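Local atomic coordinates of Isomerase/lactonizing enzyme (Agrobacterium fabrum str. C58, PDB entry 2NQL), a protein that belongs to the mandelate racemase/muconate lactonizing enzyme family of the enolase superfamily, pairing an N-terminal capping domain with a TIM-type barrel that holds a sodium ion. Residues A[150-155]-A[363-367]; A[310-316]-A[336-341]. All coordinates share one frame; numbering follows the deposited sequence.

Following the chain from its N terminus, the small N-terminal domain comes first, and residues 150-155 then open barrel strand 152-158. Contact 1 closes the longer loop, with 207 residues between its segments 150-155 and 363-367. Contact 2 is nested within it: 310-316 and 336-341 are joined by a short excursion that includes helix 322-331. Contact 2 lays 310-316, which holds strand 311-312, alongside 336-341, which leads into strand 340-342; that strand in turn neighbours strand 152-158, while contact 1 adds strand 364-366 to that same strand as an antiparallel extra. The two contacts touch where Phe153 packs on Leu337 and His340, and where Tyr365 OH probably hydrogen-bonds to Glu341 O.

Contact 1: residues A[150-155]-A[363-367]; sequences VDSFPA and GRYHL. With SO4 (sulfate ion), chain C; SO4 (sulfate ion), chain F.
The Arg364 guanidinium lies with one face over the backbone of Phe153 and Pro154; Phe153 CA is 3.6 Å from its plane, toward the rim, while Ser152 OG and the chain C sulfate sit at its edge, in plane. Arg364 NH2 gives a hydrogen bond to Ser152 OG (2.9 Å, 164°) and another to O3 of the chain C sulfate. Arg364 NH1 gives one to O2 of the same sulfate at 2.9 Å, so in-plane bonds on two sides fix the rotation of the group. A bend at chi3 (72°) turns the long chain back over strand 152-155, a reach that suits arginine. The chain F sulfate lies within hydrogen-bonding distance of Ser152 OG; one face of the His366 ring carries Ser152 CB.

The Phe153 and Tyr365 rings meet obliquely, planes 59° apart, with Phe153 CE1 3.7 Å from Tyr365 CD2. Val150 CG2 lies at the Phe153 ring edge, and Leu367 CD1 approaches that ring obliquely, 3.7 Å from CE2. These large apolar groups fill the side turned to helix 322-331 of the TIM-type barrel, where strand 364-366 runs antiparallel to barrel strand 152-158. Phe153 and Tyr365 form a hydrogen-bonded pair, Tyr365 N giving to Phe153 O at 2.9 Å. Small Ala155 leaves room for the tyrosine, its CB 3.6 Å from Tyr365 CD2, and Tyr365 OH bonds to Glu341 O.

Contact 2: residues A[310-316]-A[336-341]; sequences IDVIPHA and MLKGHE
Glu341 reaches across to residues 314-316 with its whole side chain. Its CB lies against Pro314 O at 3.4 Å, beside the backbone bond from Glu341 N to that same oxygen; CG then passes Ala316 N. CG anti to the backbone N (chi1 -168°) and an extended chain beyond it carry the carboxylate alongside His315. There OE1 accepts Ala316 N at 3.0 Å, the donor coming from above the carboxylate plane, and lies 3.2 Å from His315 CD2, with ring and carboxylate planes 72° apart. Glutamate is long enough to reach this backbone, and its two oxygens take separate partners, OE1 the N-H of Ala316 and OE2 the hydroxyl of Ser158; the nearby Lys184, a long and weak ion partner, may steady its charge.

His340 offers a ring face to Pro314, whose CB stands 3.8 Å from the ring centroid in a CH-pi contact. In the ring plane ND1 gives a hydrogen bond to Glu341 O, and NE2 pairs with Ser327, so both nitrogens are engaged in this buried place. At the other end Val312 N donates to Met336 O, and Val312 O accepts Lys338 N. Lys338, bent at chi2 and chi4, folds over Asp311 and brings NZ to OD1 in a 3.1 Å salt bridge, suited to a partly exposed margin. Gly339 O, buried near Pro314 CD, has no polar partner.

His315 is hydrogen-bonded through ND1 to Glu289, and its side chain comes close to the sodium ion, which Glu240 and Glu266 bind. Neighbouring segments joined through helix 322-331 are the beta-alpha-beta construction of a TIM-type barrel, with the metal site beside the C-terminal end of 310-316, as in the enolase superfamily.

Contact 1: residues A[150-155]-A[363-367]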
loop_
_atom_site.group_PDB
_atom_site.type_symbol
_atom_site.label_atom_id
_atom_site.label_comp_id
_atom_site.label_asym_id
_atom_site.label_seq_id
_atom_site.Cartn_x
_atom_site.Cartn_y
_atom_site.Cartn_z
ATOM N N VAL A 150 -15.284 26.533 -9.438
ATOM C CA VAL A 150 -16.697 26.875 -9.243
ATOM C C VAL A 150 -17.039 26.870 -7.734
ATOM O O VAL A 150 -16.257 26.375 -6.898
ATOM C CB VAL A 150 -17.623 25.920 -10.051
ATOM C CG1 VAL A 150 -17.295 25.985 -11.528
ATOM C CG2 VAL A 150 -17.502 24.442 -9.556
ATOM N N ASP A 151 -18.185 27.433 -7.375
ATOM C CA ASP A 151 -18.568 27.483 -5.962
ATOM C C ASP A 151 -19.703 26.537 -5.630
ATOM O O ASP A 151 -20.149 26.488 -4.479
ATOM C CB ASP A 151 -18.952 28.902 -5.550
ATOM C CG ASP A 151 -17.847 29.892 -5.787
ATOM O OD1 ASP A 151 -16.684 29.582 -5.458
ATOM O OD2 ASP A 151 -18.140 30.978 -6.321
ATOM N N SER A 152 -20.179 25.803 -6.640
ATOM C CA SER A 152 -21.213 24.800 -6.438
ATOM C C SER A 152 -21.116 23.779 -7.549
ATOM O O SER A 152 -20.605 24.082 -8.634
ATOM C CB SER A 152 -22.636 25.437 -6.373
ATOM O OG SER A 152 -23.009 26.011 -7.619
ATOM N N PHE A 153 -21.592 22.564 -7.283
ATOM C CA PHE A 153 -21.725 21.540 -8.324
ATOM C C PHE A 153 -22.697 20.461 -7.877
ATOM O O PHE A 153 -23.070 20.432 -6.694
ATOM C CB PHE A 153 -20.347 20.939 -8.731
ATOM C CG PHE A 153 -19.443 20.593 -7.569
ATOM C CD1 PHE A 153 -19.732 19.520 -6.719
ATOM C CD2 PHE A 153 -18.270 21.322 -7.358
ATOM C CE1 PHE A 153 -18.880 19.192 -5.669
ATOM C CE2 PHE A 153 -17.403 20.988 -6.323
ATOM C CZ PHE A 153 -17.713 19.925 -5.469
ATOM N N PRO A 154 -23.158 19.604 -8.818
ATOM C CA PRO A 154 -24.148 18.594 -8.465
ATOM C C PRO A 154 -23.700 17.578 -7.421
ATOM O O PRO A 154 -22.517 17.242 -7.337
ATOM C CB PRO A 154 -24.401 17.897 -9.813
ATOM C CG PRO A 154 -24.141 18.962 -10.803
ATOM C CD PRO A 154 -22.897 19.570 -10.272
ATOM N N ALA A 155 -24.665 17.110 -6.641
ATOM C CA ALA A 155 -24.446 16.087 -5.632
ATOM C C ALA A 155 -25.446 14.959 -5.854
ATOM O O ALA A 155 -26.617 15.221 -6.154
ATOM C CB ALA A 155 -24.610 16.696 -4.249
ATOM N N GLY A 363 -29.817 19.127 -4.297
ATOM C CA GLY A 363 -29.000 18.446 -5.268
ATOM C C GLY A 363 -27.663 19.071 -5.602
ATOM O O GLY A 363 -27.059 18.691 -6.613
ATOM N N ARG A 364 -27.190 20.031 -4.793
ATOM C CA ARG A 364 -25.892 20.690 -5.080
ATOM C C ARG A 364 -25.063 20.950 -3.812
ATOM O O ARG A 364 -25.579 21.434 -2.807
ATOM C CB ARG A 364 -26.041 22.029 -5.816
ATOM C CG ARG A 364 -26.746 21.981 -7.161
ATOM C CD ARG A 364 -26.893 23.355 -7.770
ATOM N NE ARG A 364 -25.640 23.918 -8.264
ATOM C CZ ARG A 364 -25.002 23.545 -9.374
ATOM N NH1 ARG A 364 -25.474 22.574 -10.160
ATOM N NH2 ARG A 364 -23.876 24.163 -9.706
ATOM N N TYR A 365 -23.760 20.681 -3.900
ATOM C CA TYR A 365 -22.816 21.160 -2.896
ATOM C C TYR A 365 -22.602 22.646 -3.079
ATOM O O TYR A 365 -22.506 23.124 -4.211
ATOM C CB TYR A 365 -21.459 20.477 -3.072
ATOM C CG TYR A 365 -21.365 19.139 -2.409
ATOM C CD1 TYR A 365 -21.229 19.040 -1.014
ATOM C CD2 TYR A 365 -21.373 17.966 -3.164
ATOM C CE1 TYR A 365 -21.098 17.805 -0.387
ATOM C CE2 TYR A 365 -21.226 16.721 -2.544
ATOM C CZ TYR A 365 -21.095 16.660 -1.147
ATOM O OH TYR A 365 -20.954 15.453 -0.523
ATOM N N HIS A 366 -22.535 23.342 -1.954
ATOM C CA HIS A 366 -22.101 24.737 -1.871
ATOM C C HIS A 366 -20.805 24.862 -1.084
ATOM O O HIS A 366 -20.737 24.518 0.112
ATOM C CB HIS A 366 -23.187 25.567 -1.182
ATOM C CG HIS A 366 -24.460 25.624 -1.959
ATOM N ND1 HIS A 366 -24.815 26.718 -2.714
ATOM C CD2 HIS A 366 -25.432 24.699 -2.152
ATOM C CE1 HIS A 366 -25.974 26.479 -3.308
ATOM N NE2 HIS A 366 -26.365 25.258 -2.991
ATOM N N LEU A 367 -19.782 25.386 -1.752
ATOM C CA LEU A 367 -18.425 25.362 -1.194
ATOM C C LEU A 367 -18.250 26.435 -0.129
ATOM O O LEU A 367 -18.903 27.477 -0.205
ATOM C CB LEU A 367 -17.399 25.566 -2.318
ATOM C CG LEU A 367 -17.018 24.226 -2.969
ATOM C CD1 LEU A 367 -18.100 23.578 -3.837
ATOM C CD2 LEU A 367 -15.752 24.353 -3.712
HETATM S S SO4 C . -23.146 22.354 -12.997
HETATM O O1 SO4 C . -22.324 21.282 -13.585
HETATM O O2 SO4 C . -24.507 21.861 -12.780
HETATM O O3 SO4 C . -22.563 22.754 -11.720
HETATM O O4 SO4 C . -23.180 23.524 -13.884
HETATM S S SO4 F . -22.927 29.338 -7.183
HETATM O O1 SO4 F . -22.012 28.584 -8.045
HETATM O O2 SO4 F . -24.099 28.533 -6.833
HETATM O O3 SO4 F . -22.210 29.656 -5.955
HETATM O O4 SO4 F . -23.369 30.576 -7.837
HETATM O O HOH W 1 -22.374 28.256 -3.629
#

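Contact 2: residues A[310-316]-A[336-341]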
loop_
_atom_site.group_PDB
_atom_site.type_symbol
_atom_site.label_atom_id
_atom_site.label_comp_id
_atom_site.label_asym_id
_atom_site.label_seq_id
_atom_site.Cartn_x
_atom_site.Cartn_y
_atom_site.Cartn_z
ATOM N N ILE A 310 -12.305 11.301 -19.449
ATOM C CA ILE A 310 -12.957 10.485 -18.425
ATOM C C ILE A 310 -13.643 11.453 -17.455
ATOM O O ILE A 310 -13.009 12.407 -17.001
ATOM C CB ILE A 310 -11.895 9.586 -17.684
ATOM C CG1 ILE A 310 -11.249 8.620 -18.705
ATOM C CG2 ILE A 310 -12.554 8.800 -16.514
ATOM C CD1 ILE A 310 -10.032 7.842 -18.217
ATOM N N ASP A 311 -14.930 11.217 -17.163
ATOM C CA ASP A 311 -15.669 12.014 -16.154
ATOM C C ASP A 311 -15.129 11.784 -14.735
ATOM O O ASP A 311 -14.640 10.713 -14.426
ATOM C CB ASP A 311 -17.158 11.677 -16.192
ATOM C CG ASP A 311 -17.831 12.163 -17.477
ATOM O OD1 ASP A 311 -17.250 13.015 -18.174
ATOM O OD2 ASP A 311 -18.937 11.697 -17.782
ATOM N N VAL A 312 -15.213 12.805 -13.894
ATOM C CA VAL A 312 -14.776 12.705 -12.498
ATOM C C VAL A 312 -15.990 12.916 -11.587
ATOM O O VAL A 312 -16.643 13.972 -11.630
ATOM C CB VAL A 312 -13.680 13.738 -12.187
ATOM C CG1 VAL A 312 -13.264 13.656 -10.715
ATOM C CG2 VAL A 312 -12.467 13.546 -13.135
ATOM N N ILE A 313 -16.312 11.889 -10.803
ATOM C CA ILE A 313 -17.404 11.952 -9.819
ATOM C C ILE A 313 -16.874 11.406 -8.482
ATOM O O ILE A 313 -16.944 10.194 -8.242
ATOM C CB ILE A 313 -18.663 11.177 -10.309
ATOM C CG1 ILE A 313 -19.092 11.651 -11.713
ATOM C CG2 ILE A 313 -19.823 11.339 -9.329
ATOM C CD1 ILE A 313 -20.208 10.854 -12.320
ATOM N N PRO A 314 -16.273 12.287 -7.656
ATOM C CA PRO A 314 -15.609 11.865 -6.429
ATOM C C PRO A 314 -16.498 11.178 -5.408
ATOM O O PRO A 314 -17.721 11.417 -5.333
ATOM C CB PRO A 314 -15.028 13.161 -5.873
ATOM C CG PRO A 314 -14.843 14.033 -7.076
ATOM C CD PRO A 314 -16.098 13.733 -7.862
ATOM N N HIS A 315 -15.838 10.311 -4.653
ATOM C CA HIS A 315 -16.392 9.530 -3.566
ATOM C C HIS A 315 -16.554 10.405 -2.317
ATOM O O HIS A 315 -15.936 11.485 -2.186
ATOM C CB HIS A 315 -15.365 8.402 -3.327
ATOM C CG HIS A 315 -15.730 7.413 -2.260
ATOM N ND1 HIS A 315 -15.123 7.402 -1.024
ATOM C CD2 HIS A 315 -16.579 6.361 -2.267
ATOM C CE1 HIS A 315 -15.595 6.396 -0.310
ATOM N NE2 HIS A 315 -16.473 5.742 -1.046
ATOM N N ALA A 316 -17.383 9.925 -1.395
ATOM C CA ALA A 316 -17.509 10.507 -0.061
ATOM C C ALA A 316 -17.723 9.399 0.965
ATOM O O ALA A 316 -18.206 8.293 0.632
ATOM C CB ALA A 316 -18.686 11.525 -0.019
ATOM N N MET A 336 -13.381 17.975 -15.944
ATOM C CA MET A 336 -14.147 16.759 -16.118
ATOM C C MET A 336 -15.142 16.443 -14.981
ATOM O O MET A 336 -15.821 15.411 -15.030
ATOM C CB MET A 336 -13.194 15.575 -16.307
ATOM C CG MET A 336 -12.228 15.718 -17.469
ATOM S SD MET A 336 -13.086 16.028 -19.046
ATOM C CE MET A 336 -14.164 14.614 -19.230
ATOM N N LEU A 337 -15.221 17.311 -13.971
ATOM C CA LEU A 337 -16.190 17.125 -12.881
ATOM C C LEU A 337 -17.647 17.120 -13.358
ATOM O O LEU A 337 -18.117 18.092 -13.962
ATOM C CB LEU A 337 -16.019 18.173 -11.782
ATOM C CG LEU A 337 -16.872 17.872 -10.533
ATOM C CD1 LEU A 337 -16.152 16.864 -9.672
ATOM C CD2 LEU A 337 -17.102 19.128 -9.754
ATOM N N LYS A 338 -18.353 16.033 -13.063
ATOM C CA LYS A 338 -19.790 15.964 -13.308
ATOM C C LYS A 338 -20.636 16.187 -12.056
ATOM O O LYS A 338 -21.786 16.610 -12.142
ATOM C CB LYS A 338 -20.159 14.670 -14.019
ATOM C CG LYS A 338 -19.517 14.551 -15.410
ATOM C CD LYS A 338 -20.110 15.582 -16.382
ATOM C CE LYS A 338 -19.568 15.436 -17.789
ATOM N NZ LYS A 338 -18.176 16.002 -17.912
ATOM N N GLY A 339 -20.048 15.911 -10.899
ATOM C CA GLY A 339 -20.703 16.076 -9.602
ATOM C C GLY A 339 -19.967 15.214 -8.583
ATOM O O GLY A 339 -18.808 14.835 -8.807
ATOM N N HIS A 340 -20.623 14.894 -7.480
ATOM C CA HIS A 340 -19.919 14.431 -6.267
ATOM C C HIS A 340 -20.862 13.613 -5.389
ATOM O O HIS A 340 -22.050 13.943 -5.224
ATOM C CB HIS A 340 -19.363 15.659 -5.534
ATOM C CG HIS A 340 -18.245 15.378 -4.567
ATOM N ND1 HIS A 340 -18.403 14.605 -3.432
ATOM C CD2 HIS A 340 -16.962 15.832 -4.542
ATOM C CE1 HIS A 340 -17.264 14.587 -2.754
ATOM N NE2 HIS A 340 -16.370 15.314 -3.412
ATOM N N GLU A 341 -20.348 12.512 -4.848
ATOM C CA GLU A 341 -21.117 11.734 -3.875
ATOM C C GLU A 341 -21.494 12.566 -2.644
ATOM O O GLU A 341 -20.696 13.380 -2.156
ATOM C CB GLU A 341 -20.361 10.467 -3.489
ATOM C CG GLU A 341 -21.199 9.459 -2.713
ATOM C CD GLU A 341 -20.501 8.123 -2.540
ATOM O OE1 GLU A 341 -19.304 8.041 -2.819
ATOM O OE2 GLU A 341 -21.145 7.153 -2.127
#